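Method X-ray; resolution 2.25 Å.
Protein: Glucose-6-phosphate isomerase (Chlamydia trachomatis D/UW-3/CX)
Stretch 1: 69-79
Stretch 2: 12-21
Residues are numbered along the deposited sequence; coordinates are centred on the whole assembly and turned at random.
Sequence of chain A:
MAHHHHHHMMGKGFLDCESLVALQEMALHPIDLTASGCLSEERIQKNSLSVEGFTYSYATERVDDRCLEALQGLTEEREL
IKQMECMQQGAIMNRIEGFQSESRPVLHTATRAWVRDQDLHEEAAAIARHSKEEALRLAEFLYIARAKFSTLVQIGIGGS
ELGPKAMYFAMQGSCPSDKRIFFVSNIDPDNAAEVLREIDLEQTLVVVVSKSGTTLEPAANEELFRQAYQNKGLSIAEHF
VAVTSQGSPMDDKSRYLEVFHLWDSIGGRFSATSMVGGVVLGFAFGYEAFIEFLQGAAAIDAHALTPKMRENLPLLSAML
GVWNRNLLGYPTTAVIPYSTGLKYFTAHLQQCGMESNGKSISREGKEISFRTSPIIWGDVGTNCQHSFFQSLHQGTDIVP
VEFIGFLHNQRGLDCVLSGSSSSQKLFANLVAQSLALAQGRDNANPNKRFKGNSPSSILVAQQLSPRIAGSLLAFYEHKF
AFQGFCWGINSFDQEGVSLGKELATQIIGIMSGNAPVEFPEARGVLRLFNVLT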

ATOM      1  N   GLU A  69     -10.758   2.157 -31.830  1.00 35.48           N
ATOM      2  CA  GLU A  69     -11.648   1.363 -32.670  1.00 37.41           C
ATOM      3  C   GLU A  69     -11.294  -0.113 -32.569  1.00 40.40           C
ATOM      4  O   GLU A  69     -12.181  -0.968 -32.462  1.00 41.43           O
ATOM      5  CB  GLU A  69     -11.603   1.838 -34.123  1.00 33.30           C
ATOM      6  N   ALA A  70     -10.003  -0.423 -32.556  1.00 31.24           N
ATOM      7  CA  ALA A  70      -9.569  -1.811 -32.465  1.00 32.15           C
ATOM      8  C   ALA A  70      -9.835  -2.398 -31.077  1.00 39.23           C
ATOM      9  O   ALA A  70     -10.280  -3.548 -30.962  1.00 43.26           O
ATOM     10  CB  ALA A  70      -8.085  -1.905 -32.830  1.00 30.81           C
ATOM     11  N   LEU A  71      -9.548  -1.646 -30.007  1.00 31.99           N
ATOM     12  CA  LEU A  71      -9.954  -2.104 -28.674  1.00 32.19           C
ATOM     13  C   LEU A  71     -11.447  -2.415 -28.643  1.00 44.68           C
ATOM     14  O   LEU A  71     -11.865  -3.433 -28.079  1.00 28.87           O
ATOM     15  CB  LEU A  71      -9.607  -1.059 -27.610  1.00 28.25           C
ATOM     16  CG  LEU A  71      -8.131  -0.926 -27.212  1.00 32.21           C
ATOM     17  CD1 LEU A  71      -7.895   0.300 -26.330  1.00 33.22           C
ATOM     18  CD2 LEU A  71      -7.629  -2.200 -26.530  1.00 28.44           C
ATOM     19  N   GLN A  72     -12.272  -1.561 -29.262  1.00 29.78           N
ATOM     20  CA  GLN A  72     -13.697  -1.882 -29.334  1.00 33.98           C
ATOM     21  C   GLN A  72     -13.930  -3.202 -30.066  1.00 38.56           C
ATOM     22  O   GLN A  72     -14.773  -4.011 -29.652  1.00 44.05           O
ATOM     23  CB  GLN A  72     -14.474  -0.754 -30.021  1.00 31.22           C
ATOM     24  CG  GLN A  72     -15.864  -1.186 -30.517  1.00 32.17           C
ATOM     25  CD  GLN A  72     -16.863  -1.364 -29.386  1.00 36.46           C
ATOM     26  OE1 GLN A  72     -16.814  -0.646 -28.389  1.00 35.63           O
ATOM     27  NE2 GLN A  72     -17.779  -2.320 -29.538  1.00 32.53           N
ATOM     28  N   GLY A  73     -13.207  -3.422 -31.173  1.00 36.85           N
ATOM     29  CA  GLY A  73     -13.275  -4.705 -31.858  1.00 31.84           C
ATOM     30  C   GLY A  73     -12.853  -5.863 -30.973  1.00 36.04           C
ATOM     31  O   GLY A  73     -13.427  -6.948 -31.043  1.00 39.97           O
ATOM     32  N   LEU A  74     -11.861  -5.638 -30.106  1.00 34.20           N
ATOM     33  CA  LEU A  74     -11.418  -6.697 -29.207  1.00 37.52           C
ATOM     34  C   LEU A  74     -12.531  -7.115 -28.246  1.00 35.56           C
ATOM     35  O   LEU A  74     -12.702  -8.310 -27.984  1.00 33.50           O
ATOM     36  CB  LEU A  74     -10.157  -6.259 -28.445  1.00 28.72           C
ATOM     37  CG  LEU A  74      -9.531  -7.320 -27.533  1.00 36.62           C
ATOM     38  CD1 LEU A  74      -9.330  -8.615 -28.311  1.00 46.37           C
ATOM     39  CD2 LEU A  74      -8.205  -6.846 -26.922  1.00 32.16           C
ATOM     40  N   THR A  75     -13.317  -6.151 -27.728  1.00 39.32           N
ATOM     41  CA  THR A  75     -14.420  -6.509 -26.833  1.00 40.68           C
ATOM     42  C   THR A  75     -15.454  -7.357 -27.550  1.00 40.54           C
ATOM     43  O   THR A  75     -16.082  -8.231 -26.938  1.00 39.51           O
ATOM     44  CB  THR A  75     -15.108  -5.272 -26.248  1.00 35.05           C
ATOM     45  OG1 THR A  75     -15.973  -4.686 -27.230  1.00 32.52           O
ATOM     46  CG2 THR A  75     -14.090  -4.251 -25.755  1.00 29.32           C
ATOM     47  N   GLU A  76     -15.619  -7.130 -28.850  1.00 33.66           N
ATOM     48  CA  GLU A  76     -16.583  -7.889 -29.634  1.00 38.16           C
ATOM     49  C   GLU A  76     -16.075  -9.291 -29.936  1.00 42.83           C
ATOM     50  O   GLU A  76     -16.779 -10.273 -29.694  1.00 39.83           O
ATOM     51  CB  GLU A  76     -16.885  -7.147 -30.929  1.00 33.41           C
ATOM     52  CG  GLU A  76     -17.415  -5.765 -30.696  1.00 40.58           C
ATOM     53  CD  GLU A  76     -17.792  -5.097 -31.989  1.00 39.45           C
ATOM     54  OE1 GLU A  76     -17.796  -5.793 -33.025  1.00 47.28           O
ATOM     55  OE2 GLU A  76     -18.065  -3.884 -31.978  1.00 35.76           O
ATOM     56  N   GLU A  77     -14.846  -9.397 -30.452  1.00 41.45           N
ATOM     57  CA  GLU A  77     -14.291 -10.700 -30.808  1.00 39.39           C
ATOM     58  C   GLU A  77     -14.185 -11.618 -29.594  1.00 38.31           C
ATOM     59  O   GLU A  77     -14.362 -12.833 -29.714  1.00 46.10           O
ATOM     60  CB  GLU A  77     -12.924 -10.514 -31.469  1.00 32.89           C
ATOM     61  CG  GLU A  77     -12.995  -9.841 -32.818  1.00 47.94           C
ATOM     62  CD  GLU A  77     -11.689  -9.176 -33.223  1.00 59.34           C
ATOM     63  OE1 GLU A  77     -10.638  -9.841 -33.222  1.00 63.74           O
ATOM     64  OE2 GLU A  77     -11.722  -7.979 -33.559  1.00 67.05           O
ATOM     65  N   ARG A  78     -13.892 -11.061 -28.420  1.00 32.27           N
ATOM     66  CA  ARG A  78     -13.851 -11.829 -27.182  1.00 34.36           C
ATOM     67  C   ARG A  78     -15.197 -11.874 -26.462  1.00 31.07           C
ATOM     68  O   ARG A  78     -15.289 -12.490 -25.400  1.00 39.16           O
ATOM     69  CB  ARG A  78     -12.771 -11.266 -26.235  1.00 29.65           C
ATOM     70  CG  ARG A  78     -11.336 -11.411 -26.763  1.00 37.15           C
ATOM     71  CD  ARG A  78     -10.808 -12.840 -26.608  1.00 40.13           C
ATOM     72  NE  ARG A  78     -11.214 -13.399 -25.327  1.00 48.99           N
ATOM     73  CZ  ARG A  78     -11.478 -14.683 -25.112  1.00 47.24           C
ATOM     74  NH1 ARG A  78     -11.363 -15.559 -26.094  1.00 48.02           N
ATOM     75  NH2 ARG A  78     -11.857 -15.086 -23.912  1.00 47.36           N
ATOM     76  N   GLU A  79     -16.231 -11.223 -26.995  1.00 38.49           N
ATOM     77  CA  GLU A  79     -17.601 -11.354 -26.485  1.00 41.78           C
ATOM     78  C   GLU A  79     -17.690 -11.001 -24.999  1.00 39.05           C
ATOM     79  O   GLU A  79     -18.270 -11.731 -24.192  1.00 40.31           O
ATOM     80  CB  GLU A  79     -18.140 -12.756 -26.754  1.00 43.26           C
ATOM     81  CG  GLU A  79     -18.035 -13.170 -28.214  1.00 51.71           C
ATOM     82  CD  GLU A  79     -19.116 -14.166 -28.620  1.00 68.76           C
ATOM     83  OE1 GLU A  79     -20.265 -13.731 -28.873  1.00 75.88           O
ATOM     84  OE2 GLU A  79     -18.823 -15.381 -28.685  1.00 72.55           O
TER
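Stretch 2, residues 12-21: KGFLDCESLV

Stretch 2 (residues 12-21) packed on the C-terminal part of the helix of stretch 1 (residues 69-79) in glucose-6-phosphate isomerase. Stretch 1 is helical from E69 to E77, having begun earlier in the chain; E79, with positive phi, leaves helical geometry in a Schellman motif and itself occupies the N-cap position of the next helix. Stretch 2 passes through G13 (phi/psi -68/170) into a 3-10 turn over F14-D16, and enters a helix at E18 that runs on beyond V21, with C17 at its N-cap position. The turn is held by the bond from D16 N to G13 O (3.0 Å), and the first helical turn by that from V21 N to C17 O (3.2 Å). The chains run in opposite senses along the contact: the CA atoms of L74 and S19 lie 5.3 Å apart, those of E77 and C17 6.4 Å, and those of R78 and K12 6.9 Å, so stretch 2 begins beside the end of the stretch 1 helix and works back toward its middle. Together they bury 468 Å² of surface, both sides summed.

The close helix packing centres on S19, whose CA-to-CB bond is directed toward stretch 1 and whose side chain sits as a knob among A70, G73, L74 and E77. S19 CB is 3.5 Å from A70 O, and S19 OG 3.3 Å from G73 C. The absence of a side chain at G73 is what admits this hydroxyl, for an ideal CB there would lie 2.4 Å from S19 OG. The CB atoms of L74 and S19 approach to 4.2 Å.

The polar contacts involve E77 and R78. E77, chi1 m, has its CA-to-CB bond directed toward stretch 2 and brings its carboxylate to the first turn of the helix. S19 N donates to E77 OE1 at 2.9 Å with a nearly straight N-H...O angle of 175°. E18 N lies equally near E77 OE1, at 2.9 Å, but its angle is too poor for a hydrogen bond. The 2.2 Å between E77 OE2 and S19 OG is a clash in the model and supports no interaction. At the other end of the contact, the CA-to-CB bond of R78 is directed sideways, but its guanidinium reaches nearer: R78 NH1 donates to K12 O at 2.7 Å (145°), the carbonyl lying at the edge of the guanidinium, near its plane. R78 NH2 is satisfied elsewhere in the structure.

Apolar contacts gather round L74, which, with chi1 t and chi2 p, is buried and packs against F14, C17 and L20. L74 CD1 lies 4.0 Å from C17 CB, while L74 CD2 is 4.2 Å from both F14 CE1 and L20 CD1, meeting the F14 ring at its edge. The CA-to-CB bond of C17 is also directed toward stretch 1, and C17 SG is 3.5 Å from R78 CD; the same R78 CD lies 4.0 Å from F14 CA. R78 CD thus lies against F14 and C17 while R78 NH1 reaches the backbone of K12.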

ATOM      1  N   LYS A  12     -12.544 -17.559 -30.260  1.00 64.10           N
ATOM      2  CA  LYS A  12     -11.181 -17.158 -30.601  1.00 61.53           C
ATOM      3  C   LYS A  12     -10.456 -16.657 -29.356  1.00 61.44           C
ATOM      4  O   LYS A  12     -10.909 -15.707 -28.710  1.00 59.86           O
ATOM      5  CB  LYS A  12     -11.183 -16.076 -31.692  1.00 53.50           C
ATOM      6  N   GLY A  13      -9.336 -17.303 -29.018  1.00 55.15           N
ATOM      7  CA  GLY A  13      -8.581 -16.936 -27.836  1.00 47.19           C
ATOM      8  C   GLY A  13      -7.931 -15.564 -27.962  1.00 52.87           C
ATOM      9  O   GLY A  13      -7.869 -14.953 -29.032  1.00 53.12           O
ATOM     10  N   PHE A  14      -7.413 -15.088 -26.827  1.00 46.31           N
ATOM     11  CA  PHE A  14      -6.941 -13.710 -26.712  1.00 40.40           C
ATOM     12  C   PHE A  14      -5.993 -13.334 -27.855  1.00 37.76           C
ATOM     13  O   PHE A  14      -6.258 -12.395 -28.613  1.00 39.33           O
ATOM     14  CB  PHE A  14      -6.275 -13.520 -25.344  1.00 32.48           C
ATOM     15  CG  PHE A  14      -5.603 -12.184 -25.167  1.00 37.65           C
ATOM     16  CD1 PHE A  14      -6.308 -11.002 -25.368  1.00 39.97           C
ATOM     17  CD2 PHE A  14      -4.267 -12.108 -24.781  1.00 32.97           C
ATOM     18  CE1 PHE A  14      -5.696  -9.768 -25.191  1.00 37.55           C
ATOM     19  CE2 PHE A  14      -3.648 -10.881 -24.593  1.00 30.07           C
ATOM     20  CZ  PHE A  14      -4.359  -9.706 -24.796  1.00 31.62           C
ATOM     21  N   LEU A  15      -4.901 -14.086 -28.016  1.00 33.30           N
ATOM     22  CA  LEU A  15      -3.872 -13.764 -29.005  1.00 39.69           C
ATOM     23  C   LEU A  15      -4.306 -14.019 -30.444  1.00 47.69           C
ATOM     24  O   LEU A  15      -3.632 -13.534 -31.366  1.00 49.50           O
ATOM     25  CB  LEU A  15      -2.595 -14.563 -28.733  1.00 42.56           C
ATOM     26  CG  LEU A  15      -1.887 -14.296 -27.405  1.00 46.41           C
ATOM     27  CD1 LEU A  15      -0.702 -15.229 -27.217  1.00 47.00           C
ATOM     28  CD2 LEU A  15      -1.454 -12.831 -27.302  1.00 50.11           C
ATOM     29  N   ASP A  16      -5.398 -14.757 -30.663  1.00 48.16           N
ATOM     30  CA  ASP A  16      -5.838 -15.117 -32.006  1.00 54.26           C
ATOM     31  C   ASP A  16      -6.859 -14.153 -32.591  1.00 49.51           C
ATOM     32  O   ASP A  16      -7.210 -14.296 -33.763  1.00 54.67           O
ATOM     33  CB  ASP A  16      -6.448 -16.522 -32.023  1.00 64.42           C
ATOM     34  CG  ASP A  16      -5.487 -17.583 -31.549  1.00 68.65           C
ATOM     35  OD1 ASP A  16      -4.280 -17.486 -31.871  1.00 66.84           O
ATOM     36  OD2 ASP A  16      -5.951 -18.512 -30.853  1.00 73.46           O
ATOM     37  N   CYS A  17      -7.357 -13.199 -31.808  1.00 41.91           N
ATOM     38  CA  CYS A  17      -8.283 -12.200 -32.331  1.00 41.11           C
ATOM     39  C   CYS A  17      -7.600 -11.234 -33.294  1.00 37.90           C
ATOM     40  O   CYS A  17      -6.553 -10.663 -32.978  1.00 34.53           O
ATOM     41  CB  CYS A  17      -8.946 -11.430 -31.195  1.00 44.46           C
ATOM     42  SG  CYS A  17      -9.726 -12.454 -29.932  1.00 51.77           S
ATOM     43  N   GLU A  18      -8.240 -11.014 -34.455  1.00 42.09           N
ATOM     44  CA  GLU A  18      -7.733 -10.069 -35.452  1.00 40.31           C
ATOM     45  C   GLU A  18      -7.446  -8.701 -34.840  1.00 40.90           C
ATOM     46  O   GLU A  18      -6.402  -8.101 -35.117  1.00 33.03           O
ATOM     47  CB  GLU A  18      -8.728  -9.945 -36.608  1.00 35.63           C
ATOM     48  N   SER A  19      -8.358  -8.192 -33.999  1.00 38.50           N
ATOM     49  CA  SER A  19      -8.183  -6.867 -33.407  1.00 35.09           C
ATOM     50  C   SER A  19      -6.932  -6.786 -32.541  1.00 38.52           C
ATOM     51  O   SER A  19      -6.311  -5.716 -32.442  1.00 34.33           O
ATOM     52  CB  SER A  19      -9.390  -6.474 -32.561  1.00 40.45           C
ATOM     53  OG  SER A  19     -10.519  -6.132 -33.346  1.00 32.12           O
ATOM     54  N   LEU A  20      -6.570  -7.885 -31.871  1.00 38.34           N
ATOM     55  CA  LEU A  20      -5.312  -7.890 -31.136  1.00 36.26           C
ATOM     56  C   LEU A  20      -4.131  -7.792 -32.091  1.00 36.03           C
ATOM     57  O   LEU A  20      -3.154  -7.089 -31.813  1.00 38.85           O
ATOM     58  CB  LEU A  20      -5.202  -9.133 -30.261  1.00 40.30           C
ATOM     59  CG  LEU A  20      -3.977  -8.900 -29.370  1.00 52.48           C
ATOM     60  CD1 LEU A  20      -4.357  -8.163 -28.079  1.00 48.21           C
ATOM     61  CD2 LEU A  20      -3.213 -10.184 -29.092  1.00 54.85           C
ATOM     62  N   VAL A  21      -4.224  -8.459 -33.241  1.00 32.88           N
ATOM     63  CA  VAL A  21      -3.185  -8.330 -34.260  1.00 42.87           C
ATOM     64  C   VAL A  21      -3.047  -6.872 -34.712  1.00 41.67           C
ATOM     65  O   VAL A  21      -1.938  -6.333 -34.807  1.00 45.18           O
ATOM     66  CB  VAL A  21      -3.490  -9.288 -35.427  1.00 42.07           C
ATOM     67  CG1 VAL A  21      -2.753  -8.882 -36.707  1.00 37.80           C
ATOM     68  CG2 VAL A  21      -3.164 -10.713 -35.002  1.00 38.29           C
TER